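Local atomic coordinates of 6-phosphogluconate dehydrogenase, NAD-binding (Geobacter metallireducens, PDB entry 3PEF), a protein that binds NADP+ and probably reduces succinic semialdehyde to gamma-hydroxybutyrate, as a member of the beta-hydroxyacid dehydrogenase family. Residues Cys58-Phe62 with Glu146-Phe151; Leu82-Gly88 with Ala108-Gly114; Leu264-Ala268 with Ile281-Tyr285. The protein carries 2 engineered substitutions. Numbering follows the deposited sequence.

Contacts 1 and 2 belong to the N-terminal Rossmann-type domain, while contact 3 lies in the helical C-terminal domain on the opposite side of the chain's centre. Contact 1 is the most buried. It packs helix 141-154 on strand 60-63 of the central sheet, mostly through apolar side chains. Contact 2 sits at the edge of the same domain, its centre about 16 Å from that of contact 1. It is partly exposed and adds a direct backbone hydrogen bond to a water bridge. Arg115 ties the two together, pairing with Glu146 and with Gly88 O. Contact 3, partly buried, joins helix 256-270 to the C-terminal tail by apolar packing.

Contact 1: Cys58-Phe62 with Glu146-Phe151; sequences CPVTF and EAMPGF
The Phe62 ring meets Ala147, Gly150 and Phe151 of helix 141-154 at its CE1-CZ end. Residues 60-62 are extended and 146-151 helical. The helix kinks at 149-150: Pro149 has no amide hydrogen, and Gly150 N bonds only weakly, to Ala147 O (2.8 Å). The strand and helix segments run 44° apart (signed crossing -44°), with axes 9.5 Å apart. Val60 and Ala147 have the nearest CA atoms, at 6.7 Å. Phe62 (chi1 m) places CE1 4.0 Å from Ala147 CB and 3.7 Å from Phe151 CE2. The Phe62 and Phe151 rings meet obliquely, centroids 5.7 Å apart and planes at 52°. A CB on Gly150 would clash with Phe62 CZ. Val60 (t) puts CG1 4.0 Å from Ala147 CB. Glu146 OE1 accepts from a water (2.7 Å) that also donates to Pro59 O (2.8 Å), while OE2 forms a salt bridge with Arg115. This is helix-on-sheet packing of a Rossmann-type domain. Strand 60-63 lies between strands 3-7 and 90-93; Phe151 also touches 90-93 and 115-122.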
loop_
_atom_site.group_PDB
_atom_site.type_symbol
_atom_site.label_atom_id
_atom_site.label_comp_id
_atom_site.label_asym_id
_atom_site.label_seq_id
_atom_site.Cartn_x
_atom_site.Cartn_y
_atom_site.Cartn_z
ATOM N N CYS A 58 23.261 16.026 38.948
ATOM C CA CYS A 58 24.144 15.138 38.190
ATOM C C CYS A 58 24.845 15.877 37.055
ATOM O O CYS A 58 24.253 16.737 36.418
ATOM C CB CYS A 58 23.371 13.931 37.639
ATOM S SG CYS A 58 22.589 12.919 38.927
ATOM N N PRO A 59 26.123 15.548 36.809
ATOM C CA PRO A 59 26.890 16.204 35.744
ATOM C C PRO A 59 26.368 15.796 34.362
ATOM O O PRO A 59 26.334 16.616 33.456
ATOM C CB PRO A 59 28.304 15.659 35.947
ATOM C CG PRO A 59 28.303 15.034 37.309
ATOM C CD PRO A 59 26.930 14.567 37.555
ATOM N N VAL A 60 25.965 14.536 34.226
ATOM C CA VAL A 60 25.418 14.003 32.988
ATOM C C VAL A 60 24.198 13.158 33.321
ATOM O O VAL A 60 24.265 12.303 34.208
ATOM C CB VAL A 60 26.435 13.082 32.294
ATOM C CG1 VAL A 60 25.815 12.455 31.057
ATOM C CG2 VAL A 60 27.707 13.865 31.955
ATOM N N THR A 61 23.092 13.389 32.615
ATOM C CA THR A 61 21.856 12.629 32.845
ATOM C C THR A 61 21.361 12.001 31.543
ATOM O O THR A 61 21.296 12.669 30.505
ATOM C CB THR A 61 20.736 13.525 33.438
ATOM O OG1 THR A 61 21.149 14.026 34.721
ATOM C CG2 THR A 61 19.441 12.722 33.601
ATOM N N PHE A 62 21.018 10.719 31.595
ATOM C CA PHE A 62 20.486 10.014 30.426
ATOM C C PHE A 62 18.964 9.941 30.532
ATOM O O PHE A 62 18.430 9.841 31.635
ATOM C CB PHE A 62 21.071 8.604 30.344
ATOM C CG PHE A 62 22.577 8.571 30.307
ATOM C CD1 PHE A 62 23.262 8.879 29.135
ATOM C CD2 PHE A 62 23.305 8.231 31.441
ATOM C CE1 PHE A 62 24.657 8.859 29.102
ATOM C CE2 PHE A 62 24.697 8.205 31.418
ATOM C CZ PHE A 62 25.374 8.524 30.242
ATOM N N GLU A 146 32.387 13.180 27.595
ATOM C CA GLU A 146 32.108 13.081 29.019
ATOM C C GLU A 146 31.175 11.917 29.368
ATOM O O GLU A 146 31.330 11.295 30.413
ATOM C CB GLU A 146 31.549 14.402 29.556
ATOM C CG GLU A 146 31.402 14.421 31.059
ATOM C CD GLU A 146 31.080 15.803 31.596
ATOM O OE1 GLU A 146 30.618 15.893 32.756
ATOM O OE2 GLU A 146 31.293 16.793 30.861
ATOM N N ALA A 147 30.216 11.616 28.498
ATOM C CA ALA A 147 29.265 10.547 28.778
ATOM C C ALA A 147 29.823 9.168 28.419
ATOM O O ALA A 147 29.277 8.143 28.817
ATOM C CB ALA A 147 27.945 10.797 28.050
ATOM N N MET A 148 30.918 9.150 27.669
ATOM C CA MET A 148 31.476 7.896 27.166
ATOM C C MET A 148 31.619 6.781 28.208
ATOM O O MET A 148 31.332 5.629 27.916
ATOM C CB MET A 148 32.822 8.142 26.471
ATOM C CG MET A 148 33.308 6.945 25.658
ATOM S SD MET A 148 32.120 6.431 24.390
ATOM C CE MET A 148 32.284 7.766 23.211
ATOM N N PRO A 149 32.070 7.109 29.429
ATOM C CA PRO A 149 32.254 6.024 30.403
ATOM C C PRO A 149 30.936 5.344 30.726
ATOM O O PRO A 149 30.909 4.153 31.042
ATOM C CB PRO A 149 32.787 6.745 31.646
ATOM C CG PRO A 149 33.421 7.978 31.122
ATOM C CD PRO A 149 32.573 8.396 29.940
ATOM N N GLY A 150 29.853 6.109 30.647
ATOM C CA GLY A 150 28.518 5.569 30.826
ATOM C C GLY A 150 28.072 4.799 29.594
ATOM O O GLY A 150 27.590 3.671 29.702
ATOM N N PHE A 151 28.221 5.409 28.419
ATOM C CA PHE A 151 27.863 4.737 27.171
ATOM C C PHE A 151 28.535 3.369 27.120
ATOM O O PHE A 151 27.972 2.410 26.603
ATOM C CB PHE A 151 28.302 5.538 25.936
ATOM C CG PHE A 151 27.453 6.750 25.632
ATOM C CD1 PHE A 151 28.029 7.871 25.047
ATOM C CD2 PHE A 151 26.090 6.770 25.907
ATOM C CE1 PHE A 151 27.279 8.992 24.743
ATOM C CE2 PHE A 151 25.321 7.907 25.608
ATOM C CZ PHE A 151 25.924 9.014 25.016
HETATM O O HOH W 1 28.829 17.831 33.231
#

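Contact 2: Leu82-Gly88 with Ala108-Gly114; sequences LEGIGEG and AVVAKGG
Two chain turns meet here, each following a helix and leading into strand 90-93 or 115-122. Helix 99-111 joins these parallel neighbours, a beta-alpha-beta crossover of the Rossmann-type domain. Leu82-Gly84 form a weakly bonded helical turn. Ile85 and Gly86 are extended; Glu87 and Gly88 turn with positive phi. At Gly86 a CB would jam against Ile85 O; positive phi suits Gly88. Helix 99-111 ends in a Schellman motif: Gly113 has phi 87°, Gly114 N bonds to Val109 O (3.1 Å) and Gly113 N to Val110 O (3.0 Å). The nearest CA pairs are Leu82 with Val109 (6.2 Å) and Gly88 with Gly114 (4.3 Å).

Leu82 starts sideways, but its end turns in, both chi angles lying between wells (-113° and 30°). CD2 comes 3.5 Å from Ala108 CB, and CD1 4.0 Å from CG2 of Val109 (chi1 t). Ile85 points toward the helix end (chi1 t, chi2 127°). Its CD1 is 4.3 Å from Val109 CG1, its CG2 3.8 Å from Lys112 CB and its CG1 4.0 Å from Gly114 CA, where a CB would clash. Lys112 (m, m, t, t) runs past Leu82, with CG 3.7 Å from Leu82 O. The CA-to-CB bond of Glu87 points away, and OE1 forms a salt bridge with Arg89.

Gly88 N donates to Gly113 O (2.8 Å). Gly86 CA makes a CH-O contact with Lys112 O (3.5 Å). A water donates to Lys112 O (3.0 Å) and accepts from Glu87 N (3.2 Å). Leu82 and Ile85 thus cover the helix end with apolar groups, while backbone and water bonds are confined to Glu87-Gly88 and Lys112-Gly113.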
loop_
_atom_site.group_PDB
_atom_site.type_symbol
_atom_site.label_atom_id
_atom_site.label_comp_id
_atom_site.label_asym_id
_atom_site.label_seq_id
_atom_site.Cartn_x
_atom_site.Cartn_y
_atom_site.Cartn_z
ATOM N N LEU A 82 14.387 21.469 32.032
ATOM C CA LEU A 82 14.740 22.876 31.818
ATOM C C LEU A 82 14.750 23.688 33.126
ATOM O O LEU A 82 15.540 24.612 33.286
ATOM C CB LEU A 82 13.779 23.507 30.801
ATOM C CG LEU A 82 14.323 23.951 29.433
ATOM C CD1 LEU A 82 15.499 23.114 28.964
ATOM C CD2 LEU A 82 13.229 24.008 28.374
ATOM N N GLU A 83 13.882 23.336 34.065
ATOM C CA GLU A 83 13.870 24.010 35.364
ATOM C C GLU A 83 15.140 23.747 36.180
ATOM O O GLU A 83 15.465 24.498 37.103
ATOM C CB GLU A 83 12.642 23.587 36.174
ATOM C CG GLU A 83 11.311 24.124 35.658
ATOM C CD GLU A 83 10.165 23.921 36.652
ATOM O OE1 GLU A 83 10.432 23.551 37.818
ATOM O OE2 GLU A 83 8.995 24.141 36.270
ATOM N N GLY A 84 15.868 22.689 35.838
ATOM C CA GLY A 84 16.967 22.244 36.673
ATOM C C GLY A 84 18.355 22.263 36.055
ATOM O O GLY A 84 19.354 22.255 36.776
ATOM N N ILE A 85 18.433 22.267 34.729
ATOM C CA ILE A 85 19.735 22.192 34.071
ATOM C C ILE A 85 20.431 23.559 34.039
ATOM O O ILE A 85 19.781 24.604 34.116
ATOM C CB ILE A 85 19.623 21.609 32.635
ATOM C CG1 ILE A 85 20.985 21.104 32.144
ATOM C CG2 ILE A 85 19.014 22.631 31.670
ATOM C CD1 ILE A 85 20.981 19.660 31.639
ATOM N N GLY A 86 21.757 23.540 33.926
ATOM C CA GLY A 86 22.543 24.760 33.866
ATOM C C GLY A 86 24.005 24.532 34.213
ATOM O O GLY A 86 24.419 23.407 34.531
ATOM N N GLU A 87 24.794 25.600 34.138
ATOM C CA GLU A 87 26.200 25.542 34.518
ATOM C C GLU A 87 26.945 24.393 33.833
ATOM O O GLU A 87 27.844 23.779 34.417
ATOM C CB GLU A 87 26.327 25.407 36.035
ATOM C CG GLU A 87 25.466 26.382 36.823
ATOM C CD GLU A 87 25.524 26.118 38.316
ATOM O OE1 GLU A 87 24.526 25.611 38.877
ATOM O OE2 GLU A 87 26.577 26.404 38.927
ATOM N N GLY A 88 26.552 24.094 32.602
ATOM C CA GLY A 88 27.244 23.102 31.796
ATOM C C GLY A 88 26.893 21.650 32.046
ATOM O O GLY A 88 27.431 20.763 31.381
ATOM N N ALA A 108 16.693 24.440 23.696
ATOM C CA ALA A 108 16.183 24.963 24.957
ATOM C C ALA A 108 17.182 24.657 26.072
ATOM O O ALA A 108 17.460 25.514 26.916
ATOM C CB ALA A 108 14.777 24.418 25.277
ATOM N N VAL A 109 17.765 23.460 26.046
ATOM C CA VAL A 109 18.769 23.093 27.045
ATOM C C VAL A 109 19.992 24.021 26.981
ATOM O O VAL A 109 20.500 24.485 28.000
ATOM C CB VAL A 109 19.234 21.637 26.884
ATOM C CG1 VAL A 109 20.464 21.392 27.737
ATOM C CG2 VAL A 109 18.112 20.672 27.270
ATOM N N VAL A 110 20.460 24.302 25.777
ATOM C CA VAL A 110 21.619 25.173 25.627
ATOM C C VAL A 110 21.316 26.595 26.088
ATOM O O VAL A 110 22.195 27.299 26.597
ATOM C CB VAL A 110 22.121 25.182 24.180
ATOM C CG1 VAL A 110 23.100 26.328 23.968
ATOM C CG2 VAL A 110 22.761 23.831 23.850
ATOM N N ALA A 111 20.066 27.014 25.927
ATOM C CA ALA A 111 19.672 28.356 26.340
ATOM C C ALA A 111 19.715 28.486 27.858
ATOM O O ALA A 111 19.974 29.574 28.379
ATOM C CB ALA A 111 18.286 28.708 25.803
ATOM N N LYS A 112 19.479 27.376 28.564
ATOM C CA LYS A 112 19.557 27.375 30.026
ATOM C C LYS A 112 20.986 27.232 30.527
ATOM O O LYS A 112 21.218 27.179 31.730
ATOM C CB LYS A 112 18.709 26.258 30.640
ATOM C CG LYS A 112 17.214 26.458 30.504
ATOM C CD LYS A 112 16.730 27.683 31.265
ATOM C CE LYS A 112 15.240 27.908 31.035
ATOM N NZ LYS A 112 14.742 29.116 31.743
ATOM N N GLY A 113 21.943 27.161 29.611
ATOM C CA GLY A 113 23.340 27.042 29.998
ATOM C C GLY A 113 23.809 25.612 30.215
ATOM O O GLY A 113 24.882 25.386 30.767
ATOM N N GLY A 114 23.005 24.642 29.789
ATOM C CA GLY A 114 23.407 23.245 29.849
ATOM C C GLY A 114 23.910 22.754 28.497
ATOM O O GLY A 114 23.960 23.517 27.532
HETATM O O HOH W 2 23.421 28.384 33.407
#

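Contact 3: Leu264-Ala268 with Ile281-Tyr285; sequences LFKGA and IFKTY. Engineered in segment 281-285: Tyr285 (natural residue Ile).
This is apolar packing of the C-terminal tail against helix 256-270 in the all-helical domain of the beta-hydroxyacid dehydrogenase fold. Residues 264-268 are regular helix. Residues 281-285 have helical phi/psi but lack the regular bonds; Thr284 N and Tyr285 N bond back three residues, to Ile281 O (3.1 Å) and Phe282 O (3.0 Å). Ala268 and Ile281 have the nearest CA atoms, 5.4 Å apart. Ile281 (t, t) has the most surface covered. Its CD1 sits 3.6 Å from the centroid of the Phe265 ring, 4° off the normal, a CH-pi contact over the face. The same CD1 is 3.8 Å from Leu264 CB. Phe265 (m, chi2 101°) brings CE2 to 3.7 Å from Ile281 CB, and packs on Met237 and Leu241 of helix 234-251. Thr284 (p) donates from OG1 to Ile281 O (2.7 Å), which turns CG2 toward the helix, 3.5 Å from Ala268 CA. Engineered Tyr285 (m) also touches helix 166-194, and its backbone O accepts a bond from Gln253 NE2 of a neighbouring subunit. Leu264 (m, t) puts CD1 at the edge of the Tyr285 ring, near its plane, in a tight non-hydrogen-bonded contact 3.1 Å from Tyr285 OH.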
loop_
_atom_site.group_PDB
_atom_site.type_symbol
_atom_site.label_atom_id
_atom_site.label_comp_id
_atom_site.label_asym_id
_atom_site.label_seq_id
_atom_site.Cartn_x
_atom_site.Cartn_y
_atom_site.Cartn_z
ATOM N N LEU A 264 -0.363 -1.449 8.810
ATOM C CA LEU A 264 -0.502 -2.793 9.383
ATOM C C LEU A 264 -0.183 -2.811 10.890
ATOM O O LEU A 264 -0.859 -3.482 11.673
ATOM C CB LEU A 264 0.369 -3.808 8.624
ATOM C CG LEU A 264 0.054 -3.929 7.119
ATOM C CD1 LEU A 264 1.172 -4.625 6.344
ATOM C CD2 LEU A 264 -1.284 -4.624 6.893
ATOM N N PHE A 265 0.840 -2.077 11.309
ATOM C CA PHE A 265 1.111 -2.018 12.746
ATOM C C PHE A 265 -0.016 -1.320 13.495
ATOM O O PHE A 265 -0.352 -1.707 14.621
ATOM C CB PHE A 265 2.482 -1.419 13.044
ATOM C CG PHE A 265 3.593 -2.430 12.944
ATOM C CD1 PHE A 265 4.405 -2.484 11.825
ATOM C CD2 PHE A 265 3.786 -3.371 13.957
ATOM C CE1 PHE A 265 5.427 -3.430 11.729
ATOM C CE2 PHE A 265 4.797 -4.329 13.868
ATOM C CZ PHE A 265 5.621 -4.356 12.748
ATOM N N LYS A 266 -0.616 -0.316 12.860
ATOM C CA LYS A 266 -1.790 0.339 13.445
ATOM C C LYS A 266 -2.916 -0.665 13.626
ATOM O O LYS A 266 -3.665 -0.608 14.610
ATOM C CB LYS A 266 -2.286 1.500 12.575
ATOM C CG LYS A 266 -1.445 2.781 12.623
ATOM C CD LYS A 266 -1.972 3.808 11.598
ATOM C CE LYS A 266 -1.062 5.029 11.498
ATOM N NZ LYS A 266 -1.561 6.060 10.500
ATOM N N GLY A 267 -3.044 -1.571 12.664
ATOM C CA GLY A 267 -4.071 -2.592 12.735
ATOM C C GLY A 267 -3.830 -3.480 13.943
ATOM O O GLY A 267 -4.759 -3.821 14.688
ATOM N N ALA A 268 -2.573 -3.858 14.142
ATOM C CA ALA A 268 -2.216 -4.639 15.313
ATOM C C ALA A 268 -2.523 -3.896 16.616
ATOM O O ALA A 268 -2.957 -4.513 17.584
ATOM C CB ALA A 268 -0.744 -5.082 15.263
ATOM N N ILE A 281 2.399 -8.478 15.459
ATOM C CA ILE A 281 1.729 -8.134 14.208
ATOM C C ILE A 281 1.344 -9.417 13.457
ATOM O O ILE A 281 0.368 -9.441 12.700
ATOM C CB ILE A 281 2.586 -7.185 13.312
ATOM C CG1 ILE A 281 1.750 -6.653 12.149
ATOM C CG2 ILE A 281 3.863 -7.871 12.858
ATOM C CD1 ILE A 281 2.510 -5.795 11.128
ATOM N N PHE A 282 2.091 -10.495 13.677
ATOM C CA PHE A 282 1.752 -11.782 13.066
ATOM C C PHE A 282 0.304 -12.212 13.308
ATOM O O PHE A 282 -0.306 -12.873 12.461
ATOM C CB PHE A 282 2.671 -12.892 13.578
ATOM C CG PHE A 282 2.295 -14.265 13.082
ATOM C CD1 PHE A 282 2.695 -14.699 11.818
ATOM C CD2 PHE A 282 1.550 -15.127 13.876
ATOM C CE1 PHE A 282 2.356 -15.974 11.352
ATOM C CE2 PHE A 282 1.208 -16.405 13.419
ATOM C CZ PHE A 282 1.612 -16.828 12.156
ATOM N N LYS A 283 -0.234 -11.862 14.472
ATOM C CA LYS A 283 -1.568 -12.321 14.862
ATOM C C LYS A 283 -2.695 -11.655 14.081
ATOM O O LYS A 283 -3.807 -12.173 14.026
ATOM C CB LYS A 283 -1.783 -12.175 16.379
ATOM C CG LYS A 283 -1.013 -13.204 17.182
ATOM C CD LYS A 283 -1.436 -13.215 18.651
ATOM C CE LYS A 283 -0.902 -12.009 19.413
ATOM N NZ LYS A 283 -1.536 -11.908 20.761
ATOM N N THR A 284 -2.405 -10.509 13.469
ATOM C CA THR A 284 -3.375 -9.866 12.596
ATOM C C THR A 284 -3.435 -10.575 11.239
ATOM O O THR A 284 -4.368 -10.358 10.467
ATOM C CB THR A 284 -3.011 -8.391 12.349
ATOM O OG1 THR A 284 -1.809 -8.323 11.569
ATOM C CG2 THR A 284 -2.793 -7.664 13.661
ATOM N N TYR A 285 -2.438 -11.406 10.941
ATOM C CA TYR A 285 -2.370 -12.065 9.629
ATOM C C TYR A 285 -3.073 -13.417 9.606
ATOM O O TYR A 285 -3.194 -14.045 8.551
ATOM C CB TYR A 285 -0.923 -12.245 9.165
ATOM C CG TYR A 285 -0.254 -10.984 8.667
ATOM C CD1 TYR A 285 -0.859 -10.186 7.701
ATOM C CD2 TYR A 285 0.989 -10.600 9.149
ATOM C CE1 TYR A 285 -0.244 -9.029 7.239
ATOM C CE2 TYR A 285 1.614 -9.455 8.697
ATOM C CZ TYR A 285 0.995 -8.669 7.743
ATOM O OH TYR A 285 1.627 -7.524 7.289
#